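Insecticidal Delta-Endotoxin Cry8Ea1 (Bacillus Thuringiensis, PDB 3EB7) kills susceptible beetle larvae such as Holotrichia parallela, probably by binding receptors in the midgut and inserting its helical domain into the membrane to form pores. Local coordinates at residues A[468-473]-A[538-543]; A[337-342]-A[377-382]. One frame throughout, in Å; residues are numbered along the deposited sequence.

Contact 1. Residues A[468-473]-A[538-543]; sequences GHYLGG and SLKYEN
The first torsion of Tyr470 (chi1 -79°) sets CG beside the backbone N and anti to the carbonyl carbon, and the phenol ring then reaches across to the backbone of 539-541. The Tyr470 ring rests on main-chain atoms more than on side chains. The carbonyl carbon of Lys540 lies over one face. Obliquely to the ring, Leu539 O is 3.6 Å from Tyr470 CE1, and Tyr541 N is 3.7 Å from Tyr470 CE2. Tyr541 CB packs 4.2 Å from Tyr470 CE2; it is the side-chain atom of Tyr541 that reaches the ring, behind the closer backbone N. Both segments are loops of the C-terminal beta domain of a three-domain Cry toxin, and they meet where that domain abuts helix 161-191 of the helical domain. Asp180 of this helix joins the two loops: its OD1 takes hydrogen bonds from both Tyr470 OH and Tyr541 N. The carboxylate probably polarises the phenol O-H and the backbone N-H that it accepts from. Val183 of the same helix also touches Tyr470. The phenol oxygen has a further partner in a water, which donates to Tyr470 OH at 3.1 Å. The same water accepts from Lys540 NZ at 3.0 Å. The lysine chain bends at chi2 and chi4 to curl back to this water, and its CG passes 4.0 Å from Tyr470 OH. Within 538-543, Asn543 N bonds to Lys540 O at 3.1 Å and closes the turn that carries Tyr541.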
loop_
_atom_site.group_PDB
_atom_site.type_symbol
_atom_site.label_atom_id
_atom_site.label_comp_id
_atom_site.label_asym_id
_atom_site.label_seq_id
_atom_site.Cartn_x
_atom_site.Cartn_y
_atom_site.Cartn_z
ATOM N N GLY A 468 -4.313 5.828 -8.945
ATOM C CA GLY A 468 -3.839 5.591 -7.599
ATOM C C GLY A 468 -2.615 4.704 -7.500
ATOM O O GLY A 468 -2.042 4.596 -6.432
ATOM N N HIS A 469 -2.173 4.098 -8.604
ATOM C CA HIS A 469 -0.857 3.442 -8.614
ATOM C C HIS A 469 0.247 4.377 -8.221
ATOM O O HIS A 469 1.240 3.939 -7.671
ATOM C CB HIS A 469 -0.494 2.819 -9.950
ATOM C CG HIS A 469 -1.286 1.601 -10.295
ATOM N ND1 HIS A 469 -1.336 1.098 -11.573
ATOM C CD2 HIS A 469 -2.050 0.784 -9.534
ATOM C CE1 HIS A 469 -2.098 0.018 -11.586
ATOM N NE2 HIS A 469 -2.549 -0.187 -10.362
ATOM N N TYR A 470 0.068 5.659 -8.492
ATOM C CA TYR A 470 0.985 6.699 -8.018
ATOM C C TYR A 470 0.735 7.186 -6.579
ATOM O O TYR A 470 1.633 7.788 -5.979
ATOM C CB TYR A 470 0.918 7.918 -8.947
ATOM C CG TYR A 470 1.694 7.761 -10.241
ATOM C CD1 TYR A 470 1.048 7.382 -11.421
ATOM C CD2 TYR A 470 3.086 7.966 -10.268
ATOM C CE1 TYR A 470 1.752 7.226 -12.624
ATOM C CE2 TYR A 470 3.807 7.797 -11.455
ATOM C CZ TYR A 470 3.137 7.430 -12.622
ATOM O OH TYR A 470 3.853 7.289 -13.789
ATOM N N LEU A 471 -0.464 6.942 -6.024
ATOM C CA LEU A 471 -0.921 7.685 -4.810
ATOM C C LEU A 471 -1.020 6.800 -3.555
ATOM O O LEU A 471 -1.140 7.293 -2.447
ATOM C CB LEU A 471 -2.274 8.384 -5.094
ATOM C CG LEU A 471 -2.398 9.058 -6.481
ATOM C CD1 LEU A 471 -3.822 9.549 -6.776
ATOM C CD2 LEU A 471 -1.407 10.226 -6.660
ATOM N N GLY A 472 -0.983 5.484 -3.752
ATOM C CA GLY A 472 -1.106 4.526 -2.669
ATOM C C GLY A 472 -2.549 4.231 -2.360
ATOM O O GLY A 472 -2.851 3.688 -1.290
ATOM N N GLY A 473 -3.426 4.568 -3.309
ATOM C CA GLY A 473 -4.893 4.463 -3.145
ATOM C C GLY A 473 -5.642 5.292 -4.193
ATOM O O GLY A 473 -5.035 6.022 -4.934
ATOM N N SER A 538 -1.810 7.730 -19.379
ATOM C CA SER A 538 -0.691 8.573 -19.775
ATOM C C SER A 538 -0.228 9.547 -18.679
ATOM O O SER A 538 0.802 10.203 -18.835
ATOM C CB SER A 538 -1.009 9.316 -21.091
ATOM O OG SER A 538 -1.450 8.394 -22.079
ATOM N N LEU A 539 -0.950 9.643 -17.571
ATOM C CA LEU A 539 -0.514 10.581 -16.519
ATOM C C LEU A 539 0.788 10.104 -15.901
ATOM O O LEU A 539 0.984 8.928 -15.726
ATOM C CB LEU A 539 -1.583 10.805 -15.440
ATOM C CG LEU A 539 -2.933 11.279 -15.970
ATOM C CD1 LEU A 539 -3.972 11.539 -14.842
ATOM C CD2 LEU A 539 -2.779 12.516 -16.895
ATOM N N LYS A 540 1.674 11.028 -15.589
ATOM C CA LYS A 540 2.969 10.713 -15.000
ATOM C C LYS A 540 3.163 11.420 -13.678
ATOM O O LYS A 540 2.344 12.258 -13.299
ATOM C CB LYS A 540 4.072 11.071 -15.979
ATOM C CG LYS A 540 4.573 9.843 -16.749
ATOM C CD LYS A 540 3.802 9.576 -17.981
ATOM C CE LYS A 540 4.503 8.516 -18.839
ATOM N NZ LYS A 540 4.270 7.108 -18.435
ATOM N N TYR A 541 4.240 11.095 -12.971
ATOM C CA TYR A 541 4.552 11.752 -11.705
ATOM C C TYR A 541 4.437 13.292 -11.764
ATOM O O TYR A 541 3.774 13.879 -10.926
ATOM C CB TYR A 541 5.937 11.355 -11.172
ATOM C CG TYR A 541 6.164 11.975 -9.826
ATOM C CD1 TYR A 541 5.631 11.387 -8.668
ATOM C CD2 TYR A 541 6.817 13.214 -9.706
ATOM C CE1 TYR A 541 5.778 11.999 -7.404
ATOM C CE2 TYR A 541 6.972 13.843 -8.457
ATOM C CZ TYR A 541 6.452 13.216 -7.313
ATOM O OH TYR A 541 6.628 13.800 -6.080
ATOM N N GLU A 542 5.082 13.917 -12.760
ATOM C CA GLU A 542 5.089 15.392 -12.950
ATOM C C GLU A 542 3.700 16.079 -13.110
ATOM O O GLU A 542 3.578 17.286 -12.885
ATOM C CB GLU A 542 5.960 15.763 -14.145
ATOM C CG GLU A 542 5.417 15.202 -15.456
ATOM C CD GLU A 542 6.141 15.758 -16.697
ATOM O OE1 GLU A 542 5.437 16.022 -17.718
ATOM O OE2 GLU A 542 7.404 15.945 -16.637
ATOM N N ASN A 543 2.685 15.307 -13.503
ATOM C CA ASN A 543 1.320 15.786 -13.591
ATOM C C ASN A 543 0.629 15.934 -12.231
ATOM O O ASN A 543 -0.509 16.382 -12.169
ATOM C CB ASN A 543 0.483 14.861 -14.492
ATOM C CG ASN A 543 1.058 14.737 -15.916
ATOM O OD1 ASN A 543 1.329 15.741 -16.586
ATOM N ND2 ASN A 543 1.214 13.508 -16.379
HETATM O O HOH W 1 4.345 5.237 -16.035
#

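Contact 2. Residues A[337-342]-A[377-382]; sequences TGFDVY and TTFTYN
An antiparallel four-stranded sheet of the middle domain frames this contact. Phe339 sits at the entry to strand 340-352, and segment 377-382 covers most of the edge strand 376-381. Strand 357-369 runs between them, so their backbones do not pair; Thr377 and Phe379 bond to it at Ala368 and Phe366. The contact is made by side chains that bridge the intervening strand. Phe339 and Phe379 form a T-shaped pair, with the edge of Phe379 directed at a face of Phe339. The centroids are 5.3 Å apart and the planes stand at 85°. Phe379 CZ does the touching, 3.8 Å from Phe339 CE1 and displaced toward the rim of that ring. The methyl of Thr377 meets another part of the same ring: CG2 lies 3.8 Å from Phe339 CE2 and equally far from CZ. OG1 of Thr377 is anti to its backbone N (chi1 -157°), which places CG2 between N and the carbonyl carbon and lets the methyl meet the ring. A water adds a polar link beside the apolar one. It donates to Thr377 O at 3.1 Å and lies 2.6 Å from Tyr342 OH. The aromatic grouping extends further, since Tyr370 makes an edge-to-face pair with Phe339 and Phe336 makes one with Phe379. Ala368 on the middle strand also touches the Phe339 side chain. A residue at the entry to one strand thus meets side chains of the edge strand across strand 357-369, within the beta-prism fold of Cry toxin domain II.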
loop_
_atom_site.group_PDB
_atom_site.type_symbol
_atom_site.label_atom_id
_atom_site.label_comp_id
_atom_site.label_asym_id
_atom_site.label_seq_id
_atom_site.Cartn_x
_atom_site.Cartn_y
_atom_site.Cartn_z
ATOM N N THR A 337 -17.103 -4.590 14.414
ATOM C CA THR A 337 -16.996 -3.148 14.635
ATOM C C THR A 337 -15.840 -2.780 15.539
ATOM O O THR A 337 -15.742 -3.293 16.665
ATOM C CB THR A 337 -18.341 -2.524 15.115
ATOM O OG1 THR A 337 -19.343 -2.914 14.195
ATOM C CG2 THR A 337 -18.340 -0.997 15.113
ATOM N N GLY A 338 -14.959 -1.919 15.009
ATOM C CA GLY A 338 -13.760 -1.447 15.671
ATOM C C GLY A 338 -12.599 -2.416 15.727
ATOM O O GLY A 338 -11.529 -2.050 16.178
ATOM N N PHE A 339 -12.806 -3.650 15.279
ATOM C CA PHE A 339 -11.769 -4.690 15.307
ATOM C C PHE A 339 -10.894 -4.731 14.050
ATOM O O PHE A 339 -11.391 -4.848 12.908
ATOM C CB PHE A 339 -12.398 -6.094 15.464
ATOM C CG PHE A 339 -12.688 -6.500 16.900
ATOM C CD1 PHE A 339 -14.000 -6.610 17.348
ATOM C CD2 PHE A 339 -11.649 -6.805 17.781
ATOM C CE1 PHE A 339 -14.289 -6.981 18.651
ATOM C CE2 PHE A 339 -11.928 -7.208 19.125
ATOM C CZ PHE A 339 -13.261 -7.294 19.548
ATOM N N ASP A 340 -9.587 -4.678 14.294
ATOM C CA ASP A 340 -8.566 -5.044 13.349
ATOM C C ASP A 340 -8.361 -6.555 13.416
ATOM O O ASP A 340 -7.807 -7.063 14.415
ATOM C CB ASP A 340 -7.245 -4.350 13.719
ATOM C CG ASP A 340 -7.203 -2.870 13.283
ATOM O OD1 ASP A 340 -8.146 -2.363 12.647
ATOM O OD2 ASP A 340 -6.223 -2.187 13.610
ATOM N N VAL A 341 -8.831 -7.269 12.390
ATOM C CA VAL A 341 -8.466 -8.656 12.197
ATOM C C VAL A 341 -7.076 -8.731 11.531
ATOM O O VAL A 341 -6.932 -8.464 10.358
ATOM C CB VAL A 341 -9.508 -9.380 11.367
ATOM C CG1 VAL A 341 -9.101 -10.806 11.123
ATOM C CG2 VAL A 341 -10.853 -9.330 12.077
ATOM N N TYR A 342 -6.055 -9.080 12.306
ATOM C CA TYR A 342 -4.681 -9.078 11.809
ATOM C C TYR A 342 -4.203 -10.411 11.221
ATOM O O TYR A 342 -3.160 -10.463 10.590
ATOM C CB TYR A 342 -3.723 -8.548 12.890
ATOM C CG TYR A 342 -3.770 -9.304 14.188
ATOM C CD1 TYR A 342 -2.960 -10.437 14.394
ATOM C CD2 TYR A 342 -4.639 -8.909 15.210
ATOM C CE1 TYR A 342 -3.038 -11.178 15.605
ATOM C CE2 TYR A 342 -4.711 -9.628 16.417
ATOM C CZ TYR A 342 -3.905 -10.745 16.611
ATOM O OH TYR A 342 -4.002 -11.444 17.798
ATOM N N THR A 377 -9.156 -10.735 20.862
ATOM C CA THR A 377 -10.081 -11.867 20.844
ATOM C C THR A 377 -9.914 -12.704 19.563
ATOM O O THR A 377 -9.301 -12.252 18.586
ATOM C CB THR A 377 -11.558 -11.408 21.063
ATOM O OG1 THR A 377 -12.335 -12.509 21.577
ATOM C CG2 THR A 377 -12.186 -10.918 19.772
ATOM N N THR A 378 -10.408 -13.939 19.601
ATOM C CA THR A 378 -10.481 -14.813 18.421
ATOM C C THR A 378 -11.927 -15.017 18.021
ATOM O O THR A 378 -12.795 -15.162 18.871
ATOM C CB THR A 378 -9.867 -16.204 18.702
ATOM O OG1 THR A 378 -8.593 -16.027 19.315
ATOM C CG2 THR A 378 -9.650 -17.007 17.446
ATOM N N PHE A 379 -12.179 -15.034 16.719
ATOM C CA PHE A 379 -13.485 -15.425 16.185
ATOM C C PHE A 379 -13.242 -16.666 15.375
ATOM O O PHE A 379 -12.349 -16.701 14.547
ATOM C CB PHE A 379 -14.064 -14.310 15.297
ATOM C CG PHE A 379 -14.255 -12.992 16.027
ATOM C CD1 PHE A 379 -13.382 -11.930 15.815
ATOM C CD2 PHE A 379 -15.308 -12.829 16.947
ATOM C CE1 PHE A 379 -13.557 -10.709 16.488
ATOM C CE2 PHE A 379 -15.503 -11.630 17.633
ATOM C CZ PHE A 379 -14.629 -10.555 17.397
ATOM N N THR A 380 -14.007 -17.711 15.646
ATOM C CA THR A 380 -13.851 -18.945 14.914
ATOM C C THR A 380 -15.140 -19.372 14.270
ATOM O O THR A 380 -16.176 -19.526 14.934
ATOM C CB THR A 380 -13.353 -20.095 15.809
ATOM O OG1 THR A 380 -12.230 -19.644 16.582
ATOM C CG2 THR A 380 -12.985 -21.277 14.960
ATOM N N TYR A 381 -15.021 -19.546 12.954
ATOM C CA TYR A 381 -15.952 -20.282 12.147
ATOM C C TYR A 381 -15.467 -21.753 12.010
ATOM O O TYR A 381 -14.478 -22.036 11.334
ATOM C CB TYR A 381 -16.055 -19.599 10.764
ATOM C CG TYR A 381 -16.898 -20.346 9.769
ATOM C CD1 TYR A 381 -18.308 -20.372 9.896
ATOM C CD2 TYR A 381 -16.308 -21.046 8.714
ATOM C CE1 TYR A 381 -19.110 -21.075 8.968
ATOM C CE2 TYR A 381 -17.094 -21.788 7.811
ATOM C CZ TYR A 381 -18.487 -21.765 7.931
ATOM O OH TYR A 381 -19.270 -22.451 7.026
ATOM N N ASN A 382 -16.161 -22.684 12.675
ATOM C CA ASN A 382 -15.943 -24.115 12.436
ATOM C C ASN A 382 -17.188 -24.988 12.624
ATOM O O ASN A 382 -17.374 -25.600 13.673
ATOM C CB ASN A 382 -14.759 -24.625 13.258
ATOM C CG ASN A 382 -14.340 -26.070 12.873
ATOM O OD1 ASN A 382 -14.833 -26.678 11.897
ATOM N ND2 ASN A 382 -13.426 -26.623 13.666
HETATM O O HOH W 2 -6.269 -11.934 18.948
#

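The two contacts lie on opposite sides of the centre of the chain. Their centres are 35 Å apart, their nearest atoms are about 16 Å apart, and they do not touch. They follow one another in sequence, contact 2 closing before contact 1 opens. Contact 2 stays within the middle beta domain, at its surface. Contact 1 is partly buried and nearer the centre of the chain, where the C-terminal domain meets the helical domain. Contact 2 joins parts of one domain; contact 1 lies where two domains meet. No ligand is bound at either. In related Cry toxins the two beta domains are linked to receptor recognition.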